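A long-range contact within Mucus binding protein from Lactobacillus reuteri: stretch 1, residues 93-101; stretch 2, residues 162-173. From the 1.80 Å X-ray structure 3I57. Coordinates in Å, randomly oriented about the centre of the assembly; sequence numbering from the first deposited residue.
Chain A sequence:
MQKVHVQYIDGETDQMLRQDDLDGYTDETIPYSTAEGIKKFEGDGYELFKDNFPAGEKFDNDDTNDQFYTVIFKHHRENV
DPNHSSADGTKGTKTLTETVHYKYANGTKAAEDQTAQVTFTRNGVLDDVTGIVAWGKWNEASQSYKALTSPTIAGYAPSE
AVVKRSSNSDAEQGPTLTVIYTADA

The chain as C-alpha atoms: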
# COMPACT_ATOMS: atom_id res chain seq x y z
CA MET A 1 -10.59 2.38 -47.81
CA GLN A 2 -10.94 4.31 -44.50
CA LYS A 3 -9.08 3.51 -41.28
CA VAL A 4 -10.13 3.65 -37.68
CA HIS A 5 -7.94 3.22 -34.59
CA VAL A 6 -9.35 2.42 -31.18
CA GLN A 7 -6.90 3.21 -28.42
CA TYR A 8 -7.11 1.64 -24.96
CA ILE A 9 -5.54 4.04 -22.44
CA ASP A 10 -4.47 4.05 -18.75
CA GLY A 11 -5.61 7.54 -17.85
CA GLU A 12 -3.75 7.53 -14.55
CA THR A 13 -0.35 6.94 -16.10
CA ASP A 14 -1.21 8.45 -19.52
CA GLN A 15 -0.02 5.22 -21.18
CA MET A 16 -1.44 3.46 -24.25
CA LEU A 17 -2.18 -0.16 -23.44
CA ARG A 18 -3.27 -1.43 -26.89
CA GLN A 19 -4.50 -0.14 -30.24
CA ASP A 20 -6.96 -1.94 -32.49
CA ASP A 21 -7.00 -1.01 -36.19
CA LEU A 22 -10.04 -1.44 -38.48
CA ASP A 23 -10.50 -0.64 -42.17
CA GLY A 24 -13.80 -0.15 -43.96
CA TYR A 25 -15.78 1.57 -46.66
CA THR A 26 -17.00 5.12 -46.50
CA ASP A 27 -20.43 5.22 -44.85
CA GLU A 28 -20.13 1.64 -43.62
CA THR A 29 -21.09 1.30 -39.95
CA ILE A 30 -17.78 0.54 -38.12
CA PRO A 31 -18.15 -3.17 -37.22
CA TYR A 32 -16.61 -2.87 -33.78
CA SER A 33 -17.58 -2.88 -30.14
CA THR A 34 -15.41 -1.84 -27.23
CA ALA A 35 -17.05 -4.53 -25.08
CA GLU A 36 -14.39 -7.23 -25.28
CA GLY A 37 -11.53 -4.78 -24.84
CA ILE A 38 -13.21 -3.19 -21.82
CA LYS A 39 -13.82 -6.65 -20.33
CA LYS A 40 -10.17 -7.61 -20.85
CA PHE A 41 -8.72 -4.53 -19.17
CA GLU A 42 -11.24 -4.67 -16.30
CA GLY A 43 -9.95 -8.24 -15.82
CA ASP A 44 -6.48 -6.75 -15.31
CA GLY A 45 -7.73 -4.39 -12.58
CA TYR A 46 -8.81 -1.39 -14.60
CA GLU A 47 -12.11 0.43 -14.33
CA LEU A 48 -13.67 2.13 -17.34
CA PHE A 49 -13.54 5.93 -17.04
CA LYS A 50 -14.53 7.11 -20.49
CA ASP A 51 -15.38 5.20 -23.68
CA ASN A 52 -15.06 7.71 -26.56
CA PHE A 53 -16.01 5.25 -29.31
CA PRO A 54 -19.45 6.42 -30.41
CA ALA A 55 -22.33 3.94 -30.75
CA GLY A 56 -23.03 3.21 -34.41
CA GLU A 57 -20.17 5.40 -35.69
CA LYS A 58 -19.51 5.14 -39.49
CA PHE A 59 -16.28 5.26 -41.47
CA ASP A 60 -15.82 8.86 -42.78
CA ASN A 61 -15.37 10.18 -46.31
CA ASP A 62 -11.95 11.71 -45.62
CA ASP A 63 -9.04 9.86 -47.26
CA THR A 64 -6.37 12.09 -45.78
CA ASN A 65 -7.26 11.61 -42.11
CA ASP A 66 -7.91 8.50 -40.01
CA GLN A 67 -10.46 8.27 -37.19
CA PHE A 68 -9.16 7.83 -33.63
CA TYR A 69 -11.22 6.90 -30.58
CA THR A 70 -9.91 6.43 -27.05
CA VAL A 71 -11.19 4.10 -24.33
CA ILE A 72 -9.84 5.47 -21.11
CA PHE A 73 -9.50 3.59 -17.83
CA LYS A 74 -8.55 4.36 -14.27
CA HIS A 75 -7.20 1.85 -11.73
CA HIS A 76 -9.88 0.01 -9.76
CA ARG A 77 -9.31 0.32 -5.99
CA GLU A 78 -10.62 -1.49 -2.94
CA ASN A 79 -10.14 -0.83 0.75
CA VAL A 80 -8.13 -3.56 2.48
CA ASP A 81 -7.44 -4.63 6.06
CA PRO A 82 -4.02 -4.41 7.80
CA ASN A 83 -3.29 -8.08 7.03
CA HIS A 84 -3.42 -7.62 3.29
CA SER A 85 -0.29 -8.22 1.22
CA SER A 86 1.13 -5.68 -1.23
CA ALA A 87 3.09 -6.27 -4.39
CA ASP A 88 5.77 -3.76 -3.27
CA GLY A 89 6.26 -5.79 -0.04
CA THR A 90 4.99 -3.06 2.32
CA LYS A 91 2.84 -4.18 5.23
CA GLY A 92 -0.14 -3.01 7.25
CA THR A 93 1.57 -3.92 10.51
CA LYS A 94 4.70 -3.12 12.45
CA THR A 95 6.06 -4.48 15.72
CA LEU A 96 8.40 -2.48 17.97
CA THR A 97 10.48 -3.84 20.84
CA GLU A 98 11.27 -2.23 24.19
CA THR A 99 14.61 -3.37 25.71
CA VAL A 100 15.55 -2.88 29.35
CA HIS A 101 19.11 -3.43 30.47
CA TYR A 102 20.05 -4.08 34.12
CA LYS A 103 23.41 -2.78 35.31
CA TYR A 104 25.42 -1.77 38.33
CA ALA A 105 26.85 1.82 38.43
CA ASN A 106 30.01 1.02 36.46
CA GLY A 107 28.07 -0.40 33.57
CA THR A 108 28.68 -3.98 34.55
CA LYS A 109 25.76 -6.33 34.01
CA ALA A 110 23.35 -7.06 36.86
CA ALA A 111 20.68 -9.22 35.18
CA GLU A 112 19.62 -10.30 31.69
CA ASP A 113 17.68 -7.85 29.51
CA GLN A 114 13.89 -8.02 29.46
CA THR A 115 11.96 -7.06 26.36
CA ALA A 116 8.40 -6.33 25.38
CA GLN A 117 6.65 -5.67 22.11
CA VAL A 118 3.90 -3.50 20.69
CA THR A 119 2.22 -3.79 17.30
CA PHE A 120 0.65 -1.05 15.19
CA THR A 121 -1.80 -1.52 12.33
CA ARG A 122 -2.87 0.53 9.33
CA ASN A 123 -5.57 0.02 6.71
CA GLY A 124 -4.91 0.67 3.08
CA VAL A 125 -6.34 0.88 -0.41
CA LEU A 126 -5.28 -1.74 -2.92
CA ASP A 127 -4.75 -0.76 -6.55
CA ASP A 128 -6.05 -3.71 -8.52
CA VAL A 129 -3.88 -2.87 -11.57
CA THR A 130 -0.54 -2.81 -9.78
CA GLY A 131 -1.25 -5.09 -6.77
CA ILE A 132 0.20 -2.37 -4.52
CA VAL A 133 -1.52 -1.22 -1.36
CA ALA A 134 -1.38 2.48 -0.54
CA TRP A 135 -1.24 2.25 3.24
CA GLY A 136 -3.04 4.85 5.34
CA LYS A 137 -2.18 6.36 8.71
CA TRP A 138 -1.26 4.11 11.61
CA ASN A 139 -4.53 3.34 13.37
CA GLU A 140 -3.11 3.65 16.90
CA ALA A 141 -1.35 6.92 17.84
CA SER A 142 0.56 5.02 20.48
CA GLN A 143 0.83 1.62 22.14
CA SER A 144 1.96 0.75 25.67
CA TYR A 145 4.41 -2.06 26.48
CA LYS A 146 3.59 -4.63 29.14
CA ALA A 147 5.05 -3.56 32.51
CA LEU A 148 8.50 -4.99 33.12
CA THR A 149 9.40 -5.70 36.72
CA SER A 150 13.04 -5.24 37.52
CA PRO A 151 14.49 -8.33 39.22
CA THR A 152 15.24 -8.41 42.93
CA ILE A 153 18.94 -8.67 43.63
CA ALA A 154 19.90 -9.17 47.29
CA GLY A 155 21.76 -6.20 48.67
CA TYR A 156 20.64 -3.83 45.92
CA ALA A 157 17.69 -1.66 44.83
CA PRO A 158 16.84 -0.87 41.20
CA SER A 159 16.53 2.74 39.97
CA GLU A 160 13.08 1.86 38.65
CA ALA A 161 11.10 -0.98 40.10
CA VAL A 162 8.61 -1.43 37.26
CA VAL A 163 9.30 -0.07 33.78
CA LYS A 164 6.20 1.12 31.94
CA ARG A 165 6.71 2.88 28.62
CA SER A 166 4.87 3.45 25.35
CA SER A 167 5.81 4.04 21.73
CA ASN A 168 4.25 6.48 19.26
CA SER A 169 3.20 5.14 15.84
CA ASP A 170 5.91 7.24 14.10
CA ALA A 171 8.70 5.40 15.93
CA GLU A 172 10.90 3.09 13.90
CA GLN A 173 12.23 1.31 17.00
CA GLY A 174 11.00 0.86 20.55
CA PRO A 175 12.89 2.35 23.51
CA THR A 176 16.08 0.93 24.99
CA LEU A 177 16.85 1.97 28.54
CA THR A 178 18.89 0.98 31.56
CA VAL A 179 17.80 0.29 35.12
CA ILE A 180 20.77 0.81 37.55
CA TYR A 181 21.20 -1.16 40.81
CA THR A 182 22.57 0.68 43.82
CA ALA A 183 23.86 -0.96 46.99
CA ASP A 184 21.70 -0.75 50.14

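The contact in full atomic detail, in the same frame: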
# COMPACT_ATOMS: atom_id res chain seq x y z
N THR A 93 1.25 -3.70 9.11
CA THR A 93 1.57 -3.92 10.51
C THR A 93 3.01 -3.56 10.80
O THR A 93 3.85 -3.56 9.90
CB THR A 93 1.34 -5.40 10.90
OG1 THR A 93 2.11 -6.27 10.06
CG2 THR A 93 -0.13 -5.74 10.75
N LYS A 94 3.30 -3.19 12.04
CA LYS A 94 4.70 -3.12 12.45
C LYS A 94 4.79 -3.46 13.93
O LYS A 94 3.87 -3.16 14.68
CB LYS A 94 5.34 -1.77 12.09
CG LYS A 94 5.59 -0.78 13.21
CD LYS A 94 6.29 0.46 12.69
CE LYS A 94 5.53 1.69 13.16
NZ LYS A 94 6.31 2.92 12.93
N THR A 95 5.88 -4.09 14.33
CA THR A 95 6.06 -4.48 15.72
C THR A 95 7.35 -3.83 16.24
O THR A 95 8.42 -3.93 15.61
CB THR A 95 6.08 -6.01 15.86
OG1 THR A 95 4.81 -6.54 15.43
CG2 THR A 95 6.36 -6.45 17.31
N LEU A 96 7.24 -3.11 17.35
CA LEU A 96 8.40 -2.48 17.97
C LEU A 96 8.75 -3.20 19.28
O LEU A 96 7.87 -3.76 19.93
CB LEU A 96 8.13 -1.01 18.30
CG LEU A 96 7.68 -0.09 17.16
CD1 LEU A 96 7.64 1.35 17.69
CD2 LEU A 96 8.66 -0.19 16.01
N THR A 97 10.02 -3.13 19.67
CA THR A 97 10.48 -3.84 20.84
C THR A 97 11.10 -2.88 21.86
O THR A 97 11.94 -2.03 21.52
CB THR A 97 11.55 -4.90 20.46
OG1 THR A 97 10.97 -5.87 19.60
CG2 THR A 97 12.11 -5.62 21.70
N GLU A 98 10.66 -3.00 23.11
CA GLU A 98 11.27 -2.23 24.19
C GLU A 98 12.33 -3.13 24.83
O GLU A 98 12.07 -4.31 25.06
CB GLU A 98 10.21 -1.84 25.22
CG GLU A 98 10.84 -1.51 26.57
CD GLU A 98 9.79 -1.20 27.63
OE1 GLU A 98 8.88 -2.04 27.79
OE2 GLU A 98 9.92 -0.13 28.30
N THR A 99 13.53 -2.59 25.09
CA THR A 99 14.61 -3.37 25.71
C THR A 99 15.06 -2.66 26.97
O THR A 99 15.38 -1.46 26.93
CB THR A 99 15.84 -3.47 24.78
OG1 THR A 99 15.45 -4.10 23.57
CG2 THR A 99 16.94 -4.31 25.42
N VAL A 100 15.06 -3.39 28.08
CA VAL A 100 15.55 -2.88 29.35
C VAL A 100 16.78 -3.65 29.79
O VAL A 100 16.75 -4.88 29.94
CB VAL A 100 14.50 -2.98 30.44
CG1 VAL A 100 15.05 -2.38 31.77
CG2 VAL A 100 13.18 -2.30 29.99
N HIS A 101 17.87 -2.91 29.95
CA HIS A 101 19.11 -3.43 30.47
C HIS A 101 19.14 -3.26 31.99
O HIS A 101 18.51 -2.35 32.55
CB HIS A 101 20.31 -2.67 29.87
CG HIS A 101 20.39 -2.71 28.38
ND1 HIS A 101 20.40 -3.89 27.66
CD2 HIS A 101 20.51 -1.71 27.48
CE1 HIS A 101 20.52 -3.61 26.37
NE2 HIS A 101 20.57 -2.29 26.23
N VAL A 162 9.45 -0.91 38.32
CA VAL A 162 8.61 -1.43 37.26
C VAL A 162 8.70 -0.45 36.11
O VAL A 162 8.43 0.74 36.28
CB VAL A 162 7.15 -1.61 37.73
CG1 VAL A 162 6.25 -1.92 36.58
CG2 VAL A 162 7.07 -2.76 38.74
N VAL A 163 9.14 -0.94 34.95
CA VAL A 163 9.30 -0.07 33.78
C VAL A 163 8.07 -0.15 32.89
O VAL A 163 7.77 -1.20 32.35
CB VAL A 163 10.57 -0.47 33.01
CG1 VAL A 163 10.69 0.32 31.73
CG2 VAL A 163 11.78 -0.26 33.90
N LYS A 164 7.36 0.96 32.79
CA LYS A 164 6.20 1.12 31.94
C LYS A 164 6.48 2.22 30.94
O LYS A 164 6.71 3.38 31.30
CB LYS A 164 4.97 1.49 32.78
CG LYS A 164 4.60 0.40 33.82
CD LYS A 164 3.34 0.82 34.59
CE LYS A 164 2.99 -0.16 35.69
NZ LYS A 164 3.21 0.40 37.06
N ARG A 165 6.50 1.86 29.66
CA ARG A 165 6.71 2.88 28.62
C ARG A 165 5.78 2.61 27.46
O ARG A 165 5.17 1.54 27.39
CB ARG A 165 8.15 2.82 28.09
CG ARG A 165 9.25 3.04 29.15
CD ARG A 165 9.32 4.51 29.59
NE ARG A 165 10.54 4.72 30.38
CZ ARG A 165 10.64 4.42 31.68
NH1 ARG A 165 9.59 3.95 32.33
NH2 ARG A 165 11.79 4.59 32.32
N SER A 166 5.71 3.55 26.53
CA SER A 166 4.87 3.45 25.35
C SER A 166 5.68 3.89 24.15
O SER A 166 6.70 4.58 24.30
CB SER A 166 3.67 4.39 25.47
OG SER A 166 2.81 3.85 26.46
N SER A 167 5.23 3.50 22.96
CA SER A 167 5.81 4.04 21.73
C SER A 167 4.73 4.73 20.90
O SER A 167 3.58 4.29 20.87
CB SER A 167 6.47 2.95 20.87
OG SER A 167 7.71 2.49 21.40
N ASN A 168 5.12 5.78 20.20
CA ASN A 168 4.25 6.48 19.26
C ASN A 168 4.31 5.76 17.92
O ASN A 168 5.29 5.10 17.64
CB ASN A 168 4.69 7.92 19.12
CG ASN A 168 4.53 8.70 20.39
OD1 ASN A 168 3.61 8.43 21.17
ND2 ASN A 168 5.42 9.68 20.64
N SER A 169 3.28 5.91 17.09
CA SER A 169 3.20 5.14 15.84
C SER A 169 4.23 5.59 14.79
O SER A 169 4.49 4.83 13.84
CB SER A 169 1.79 5.21 15.25
OG SER A 169 1.50 6.55 14.84
N ASP A 170 4.83 6.77 14.98
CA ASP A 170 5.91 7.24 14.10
C ASP A 170 7.28 6.66 14.43
O ASP A 170 8.24 6.85 13.67
CB ASP A 170 5.97 8.78 13.99
CG ASP A 170 6.19 9.48 15.34
OD1 ASP A 170 6.16 8.85 16.41
OD2 ASP A 170 6.42 10.69 15.31
N ALA A 171 7.39 5.93 15.54
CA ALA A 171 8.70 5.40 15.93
C ALA A 171 9.10 4.23 15.05
O ALA A 171 8.26 3.40 14.69
CB ALA A 171 8.73 4.96 17.41
N GLU A 172 10.38 4.20 14.70
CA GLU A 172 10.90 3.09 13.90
C GLU A 172 11.48 2.00 14.81
O GLU A 172 11.62 0.86 14.40
CB GLU A 172 11.94 3.58 12.90
CG GLU A 172 12.36 2.52 11.87
CD GLU A 172 11.20 2.07 10.96
OE1 GLU A 172 10.13 2.74 10.94
OE2 GLU A 172 11.38 1.05 10.24
N GLN A 173 11.84 2.35 16.04
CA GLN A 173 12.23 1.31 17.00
C GLN A 173 11.67 1.67 18.35
O GLN A 173 11.40 2.84 18.61
CB GLN A 173 13.75 1.20 17.09
CG GLN A 173 14.40 2.48 17.61
CD GLN A 173 15.88 2.55 17.24
OE1 GLN A 173 16.22 2.61 16.05
NE2 GLN A 173 16.76 2.52 18.25
O HOH W 1 7.16 2.60 10.19
O HOH W 2 7.06 -1.45 29.70

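Stretch 1 is a single strand, residues 93-101. Its alternate residues Lys94, Leu96, Glu98 and Val100 point their CA-to-CB bonds toward stretch 2. The nearest CA atoms are those of Leu96 and Gln173, 5.5 Å apart; CA of Val100 and CA of Val163 are 8.2 Å apart. No backbone-to-backbone hydrogen bond joins the stretches. Stretch 1 reaches across with its side chains, which meet both side chains and backbone of stretch 2. The contact buries 430 Å², both sides summed.

Stretch 2 begins as a short strand, 162-163. Val163 points toward stretch 1 and is buried. Its CG1 lies 4.0 Å from CG2 of Val100, an apolar contact. The same CG1 is 3.5 Å from OE2 of Glu98.

The carbonyl O of Lys164 accepts a hydrogen bond from NH1 of Arg165, at 3.1 Å. Arg165 starts toward stretch 1, but its end leads away. Its aliphatic CG comes within 3.3 Å of Glu98 OE2. Water 2 lies 2.7 Å from Glu98 OE1 and accepts a weak hydrogen bond from Arg165 N at 3.4 Å.

In the strand 166-168, Ser167 points toward stretch 1. Ser167 CB packs 3.7 Å from CD1 of Leu96.

A type I beta turn runs from Asn168 to Ala171. It is closed by a hydrogen bond from Ala171 N to Asn168 O, 3.1 Å. The turn offers two backbone carbonyls to the Lys94 ammonium group. Lys94 NZ donates to Ser169 O at 2.8 Å and to Ala171 O at 2.7 Å. Ala171 CB also meets Leu96 CD1 at 3.8 Å.

Glu172 OE1 is 4.3 Å from Lys94 NZ, beyond a salt bridge. Water 1 bridges them, accepting from Lys94 NZ at 2.9 Å and donating to Glu172 OE1 at 3.1 Å. The CA-to-CB bond of Gln173 points away, and Gln173 CA lies 4.0 Å from Leu96 CD2.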